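Local coordinates for nicotinamide-nucleotide adenylyltransferase NadR family / Ribosylnicotinamide kinase (Lactococcus lactis subsp. cremoris, PDB 6GYE), which probably phosphorylates nicotinamide riboside, which it binds, and may also act as a nicotinamide-nucleotide adenylyltransferase in NAD+ synthesis, at residues 46-51 with 80-85; 116-121 with 140-145. One frame throughout, in Å; residues are numbered along the deposited sequence. Where two conformers were deposited one is given.

Contact 1: residues 46-51 with 80-85; sequences LVVSGY and IKVSML
Leu46 lays its branched end over Ile80 and Val82: CG and CD1 both meet Ile80 CG2, and Leu46 CD1 also rests 4.0 Å from Val82 CG2. The leucine comes at both partners obliquely, and Val48 continues the same apolar face, its CG2 lying 3.9 Å from Val82 CG1, the other methyl of that valine. Leu70 and Leu63 of helix 63-73 touch this face at Val82 and Val48. The opposite face carries Val47, Ser49, Ser83 and Leu85. Here Val47 turns its two methyls to different partners, CG1 to Leu85 CB at 3.5 Å and CG2 beside Ser83 OG, while helix 95-110 packs on Ser83 and Leu85. The two strands are parallel neighbours at one edge of the five-stranded sheet of a Rossmann-like domain, 80-86 being outermost, with helices on both faces as in nucleotidylyltransferases. Backbone bonds join them from Leu46 N to Lys81 O at one end to Gly50 N and Leu85 O at the other, where the link is longer, 3.3 Å. Between these, Ser83 N makes the firm bond to Leu46 O, 2.9 Å from it and nearly along the C=O axis. In the conformer described, Ser83 OG, set between its own backbone N and carbonyl carbon (chi1 67°), makes a second, longer bond to Leu46 O from above the carbonyl plane, which the other deposited conformer leaves doubtful. Beyond the pair, Arg71 bonds to Val82 O and Arg66 to Ser49 O.

Contact 2: residues 116-121 with 140-145; sequences DLSVTF and GNQYAV
Asn141 and Leu117 lie side by side and point the same way, with OD1 of the amide turned back on the leucine: Asn141 OD1 accepts Leu117 N at 2.7 Å, the donor tilted 32° from the carbonyl plane, and sits 3.2 Å from Leu117 CB. On the other arm of the amide, Asn141 ND2 reaches Tyr143 OH at 3.0 Å in an almost straight bond lying in the amide plane, which fixes the flip of the group. Asp139 OD2 also bonds to that phenol oxygen. An alanine in place of Asn141 would probably leave Leu117 N without this acceptor and the tyrosine hydroxyl with one partner fewer. Strands 118-123 and 142-147 run parallel, joined through helix 126-133 as a beta-alpha-beta unit at the edge of the Rossmann-like sheet where 142-147 is outermost, and backbone bonds from Gln142 N to Leu117 O through Phe121 N to Ala144 O hold their register. Tyr143 runs alongside Val119, whose CB lies 3.6 Å from Tyr143 CD1. A chi1 of -69° sets CG of the tyrosine anti to its carbonyl carbon; the far part of the side chain comes nearer strand 118-123, where Phe121 CE2 lies 3.7 Å from Tyr143 CD1 as the two side chains cross. Phe121 also places CB and CD2 against Val145 CG2. On the opposite face, Ser118 OG donates to Gln142 OE1 at 3.2 Å, a bond between two side chains pointing off the same side of the sheet.

Overall arrangement
Both contacts belong to a single five-stranded parallel sheet, a worked case of a Rossmann-like sheet in which strand 15-21 is central and each contact pairs the two strands on one flank. Across the sheet the order is 80-86, 43-50, 15-21, 118-123, 142-147, so strand 15-21 alone separates the two pairs. Their centres lie 18 Å apart and their nearest atoms about 7 Å apart, without touching. Along the chain contact 1 closes before contact 2 opens, and helix 95-110 links them, packing on Leu85 in one and Phe121 in the other. The residues of the nicotinamide riboside pocket, among them Arg177, Tyr240 and Asp291, all lie outside both contacts, which are structural packing within this sheet.

Contact 1: residues 46-51 with 80-85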
loop_
_atom_site.group_PDB
_atom_site.type_symbol
_atom_site.label_atom_id
_atom_site.label_comp_id
_atom_site.label_asym_id
_atom_site.label_seq_id
_atom_site.Cartn_x
_atom_site.Cartn_y
_atom_site.Cartn_z
ATOM N N LEU A 46 12.096 3.176 -19.439
ATOM C CA LEU A 46 12.347 2.707 -18.083
ATOM C C LEU A 46 12.281 1.193 -18.063
ATOM O O LEU A 46 11.303 0.612 -18.535
ATOM C CB LEU A 46 11.340 3.266 -17.084
ATOM C CG LEU A 46 11.251 4.778 -16.926
ATOM C CD1 LEU A 46 10.286 5.140 -15.780
ATOM C CD2 LEU A 46 12.642 5.381 -16.728
ATOM N N VAL A 47 13.327 0.549 -17.550
ATOM C CA VAL A 47 13.337 -0.906 -17.482
ATOM C C VAL A 47 13.188 -1.330 -16.028
ATOM O O VAL A 47 14.049 -1.039 -15.194
ATOM C CB VAL A 47 14.588 -1.507 -18.127
ATOM C CG1 VAL A 47 14.587 -3.010 -17.947
ATOM C CG2 VAL A 47 14.597 -1.183 -19.609
ATOM N N VAL A 48 12.066 -1.977 -15.721
ATOM C CA VAL A 48 11.824 -2.576 -14.414
ATOM C C VAL A 48 12.304 -4.008 -14.495
ATOM O O VAL A 48 11.739 -4.804 -15.257
ATOM C CB VAL A 48 10.332 -2.559 -14.047
ATOM C CG1 VAL A 48 10.163 -2.838 -12.565
ATOM C CG2 VAL A 48 9.669 -1.278 -14.471
ATOM N N SER A 49 13.331 -4.347 -13.723
ATOM C CA SER A 49 13.825 -5.716 -13.727
ATOM C C SER A 49 13.378 -6.435 -12.458
ATOM O O SER A 49 13.084 -5.809 -11.433
ATOM C CB SER A 49 15.349 -5.747 -13.870
ATOM O OG SER A 49 15.957 -5.018 -12.830
ATOM N N GLY A 50 13.289 -7.758 -12.554
ATOM C CA GLY A 50 12.847 -8.554 -11.422
ATOM C C GLY A 50 12.820 -10.029 -11.764
ATOM O O GLY A 50 12.997 -10.434 -12.920
ATOM N N TYR A 51 12.586 -10.830 -10.727
ATOM C CA TYR A 51 12.464 -12.277 -10.859
ATOM C C TYR A 51 11.669 -12.786 -9.667
ATOM O O TYR A 51 11.550 -12.101 -8.648
ATOM C CB TYR A 51 13.842 -12.966 -10.941
ATOM C CG TYR A 51 14.792 -12.588 -9.817
ATOM C CD1 TYR A 51 15.631 -11.475 -9.928
ATOM C CD2 TYR A 51 14.849 -13.335 -8.646
ATOM C CE1 TYR A 51 16.497 -11.118 -8.898
ATOM C CE2 TYR A 51 15.718 -12.988 -7.615
ATOM C CZ TYR A 51 16.533 -11.878 -7.744
ATOM O OH TYR A 51 17.385 -11.537 -6.716
ATOM N N ILE A 80 8.170 9.001 -22.306
ATOM C CA ILE A 80 8.629 8.038 -21.308
ATOM C C ILE A 80 7.767 6.791 -21.391
ATOM O O ILE A 80 6.555 6.853 -21.172
ATOM C CB ILE A 80 8.626 8.610 -19.879
ATOM C CG1 ILE A 80 9.547 9.825 -19.767
ATOM C CG2 ILE A 80 9.089 7.553 -18.875
ATOM C CD1 ILE A 80 9.496 10.487 -18.416
ATOM N N LYS A 81 8.397 5.663 -21.704
ATOM C CA LYS A 81 7.760 4.359 -21.776
ATOM C C LYS A 81 8.306 3.478 -20.661
ATOM O O LYS A 81 9.475 3.591 -20.286
ATOM C CB LYS A 81 8.013 3.701 -23.139
ATOM C CG LYS A 81 7.333 2.344 -23.351
ATOM C CD LYS A 81 5.835 2.493 -23.541
ATOM C CE LYS A 81 5.143 1.157 -23.807
ATOM N NZ LYS A 81 3.669 1.356 -23.913
ATOM N N VAL A 82 7.451 2.604 -20.132
ATOM C CA VAL A 82 7.802 1.684 -19.051
ATOM C C VAL A 82 7.700 0.262 -19.575
ATOM O O VAL A 82 6.669 -0.121 -20.150
ATOM C CB VAL A 82 6.888 1.847 -17.821
ATOM C CG1 VAL A 82 7.233 0.781 -16.786
ATOM C CG2 VAL A 82 7.020 3.241 -17.223
ATOM N N SER A 83 8.756 -0.521 -19.358
ATOM C CA SER A 83 8.833 -1.883 -19.863
ATOM C C SER A 83 9.415 -2.796 -18.790
ATOM O O SER A 83 10.077 -2.347 -17.849
ATOM C CB SER A 83 9.680 -1.958 -21.136
ATOM O OG SER A 83 11.037 -1.673 -20.848
ATOM N N MET A 84 9.174 -4.091 -18.958
ATOM C CA MET A 84 9.483 -5.104 -17.962
ATOM C C MET A 84 10.601 -5.995 -18.480
ATOM O O MET A 84 10.514 -6.500 -19.606
ATOM C CB MET A 84 8.236 -5.944 -17.678
ATOM C CG MET A 84 8.100 -6.477 -16.278
ATOM S SD MET A 84 6.549 -7.374 -16.047
ATOM C CE MET A 84 6.962 -8.954 -16.775
ATOM N N LEU A 85 11.655 -6.177 -17.667
ATOM C CA LEU A 85 12.727 -7.135 -17.950
ATOM C C LEU A 85 12.621 -8.277 -16.949
ATOM O O LEU A 85 13.049 -8.145 -15.802
ATOM C CB LEU A 85 14.111 -6.503 -17.890
ATOM C CG LEU A 85 15.233 -7.513 -18.196
ATOM C CD1 LEU A 85 14.978 -8.189 -19.527
ATOM C CD2 LEU A 85 16.583 -6.853 -18.230
#

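Contact 2: residues 116-121 with 140-145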
loop_
_atom_site.group_PDB
_atom_site.type_symbol
_atom_site.label_atom_id
_atom_site.label_comp_id
_atom_site.label_asym_id
_atom_site.label_seq_id
_atom_site.Cartn_x
_atom_site.Cartn_y
_atom_site.Cartn_z
ATOM N N ASP A 116 18.077 3.427 -36.727
ATOM C CA ASP A 116 19.268 4.277 -36.636
ATOM C C ASP A 116 19.251 5.116 -35.358
ATOM O O ASP A 116 19.401 6.340 -35.381
ATOM C CB ASP A 116 19.402 5.165 -37.869
ATOM C CG ASP A 116 19.233 4.391 -39.147
ATOM O OD1 ASP A 116 19.991 3.419 -39.344
ATOM O OD2 ASP A 116 18.328 4.737 -39.937
ATOM N N LEU A 117 19.045 4.443 -34.232
ATOM C CA LEU A 117 18.978 5.136 -32.958
ATOM C C LEU A 117 20.368 5.399 -32.410
ATOM O O LEU A 117 21.340 4.722 -32.753
ATOM C CB LEU A 117 18.212 4.317 -31.930
ATOM C CG LEU A 117 16.813 3.840 -32.284
ATOM C CD1 LEU A 117 16.313 3.052 -31.092
ATOM C CD2 LEU A 117 15.899 5.017 -32.617
ATOM N N SER A 118 20.442 6.383 -31.522
ATOM C CA SER A 118 21.590 6.594 -30.648
ATOM C C SER A 118 21.093 6.316 -29.235
ATOM O O SER A 118 20.322 7.104 -28.676
ATOM C CB SER A 118 22.161 8.003 -30.789
ATOM O OG SER A 118 23.279 8.186 -29.930
ATOM N N VAL A 119 21.486 5.174 -28.686
ATOM C CA VAL A 119 20.988 4.695 -27.406
ATOM C C VAL A 119 22.075 4.817 -26.349
ATOM O O VAL A 119 23.243 4.482 -26.597
ATOM C CB VAL A 119 20.505 3.240 -27.525
ATOM C CG1 VAL A 119 20.085 2.719 -26.164
ATOM C CG2 VAL A 119 19.346 3.158 -28.492
ATOM N N THR A 120 21.685 5.294 -25.165
ATOM C CA THR A 120 22.563 5.397 -24.004
ATOM C C THR A 120 21.974 4.598 -22.844
ATOM O O THR A 120 20.835 4.836 -22.438
ATOM C CB THR A 120 22.774 6.859 -23.599
ATOM O OG1 THR A 120 23.268 7.595 -24.718
ATOM C CG2 THR A 120 23.764 6.972 -22.446
ATOM N N PHE A 121 22.752 3.656 -22.317
ATOM C CA PHE A 121 22.400 2.916 -21.108
ATOM C C PHE A 121 22.931 3.644 -19.870
ATOM O O PHE A 121 24.129 3.922 -19.781
ATOM C CB PHE A 121 22.992 1.503 -21.168
ATOM C CG PHE A 121 22.351 0.603 -22.191
ATOM C CD1 PHE A 121 21.146 -0.025 -21.924
ATOM C CD2 PHE A 121 22.962 0.374 -23.412
ATOM C CE1 PHE A 121 20.561 -0.852 -22.859
ATOM C CE2 PHE A 121 22.379 -0.462 -24.361
ATOM C CZ PHE A 121 21.188 -1.074 -24.083
ATOM N N GLY A 140 22.020 -1.709 -36.537
ATOM C CA GLY A 140 21.884 -0.382 -37.091
ATOM C C GLY A 140 21.847 0.741 -36.074
ATOM O O GLY A 140 21.797 1.911 -36.478
ATOM N N ASN A 141 21.849 0.431 -34.775
ATOM C CA ASN A 141 21.892 1.442 -33.723
ATOM C C ASN A 141 23.314 1.725 -33.250
ATOM O O ASN A 141 24.213 0.887 -33.342
ATOM C CB ASN A 141 21.062 1.018 -32.514
ATOM C CG ASN A 141 19.590 1.020 -32.790
ATOM O OD1 ASN A 141 19.097 1.771 -33.636
ATOM N ND2 ASN A 141 18.869 0.173 -32.076
ATOM N N GLN A 142 23.485 2.925 -32.703
ATOM C CA GLN A 142 24.692 3.336 -32.006
ATOM C C GLN A 142 24.435 3.248 -30.504
ATOM O O GLN A 142 23.454 3.807 -30.000
ATOM C CB GLN A 142 25.083 4.760 -32.401
ATOM C CG GLN A 142 26.462 5.196 -31.912
ATOM C CD GLN A 142 26.683 6.702 -32.018
ATOM O OE1 GLN A 142 25.791 7.501 -31.712
ATOM N NE2 GLN A 142 27.863 7.093 -32.491
ATOM N N TYR A 143 25.295 2.517 -29.803
ATOM C CA TYR A 143 25.141 2.245 -28.384
ATOM C C TYR A 143 26.281 2.819 -27.572
ATOM O O TYR A 143 27.443 2.768 -27.983
ATOM C CB TYR A 143 25.066 0.751 -28.112
ATOM C CG TYR A 143 23.801 0.139 -28.622
ATOM C CD1 TYR A 143 22.602 0.332 -27.934
ATOM C CD2 TYR A 143 23.787 -0.624 -29.786
ATOM C CE1 TYR A 143 21.423 -0.220 -28.384
ATOM C CE2 TYR A 143 22.605 -1.190 -30.250
ATOM C CZ TYR A 143 21.423 -0.977 -29.538
ATOM O OH TYR A 143 20.235 -1.513 -29.968
ATOM N N ALA A 144 25.931 3.347 -26.405
ATOM C CA ALA A 144 26.900 3.799 -25.430
ATOM C C ALA A 144 26.375 3.415 -24.055
ATOM O O ALA A 144 25.165 3.385 -23.819
ATOM C CB ALA A 144 27.151 5.316 -25.520
ATOM N N VAL A 145 27.296 3.119 -23.152
ATOM C CA VAL A 145 26.980 2.808 -21.769
ATOM C C VAL A 145 27.595 3.912 -20.934
ATOM O O VAL A 145 28.758 4.271 -21.137
ATOM C CB VAL A 145 27.506 1.423 -21.353
ATOM C CG1 VAL A 145 27.442 1.264 -19.854
ATOM C CG2 VAL A 145 26.692 0.345 -22.016
#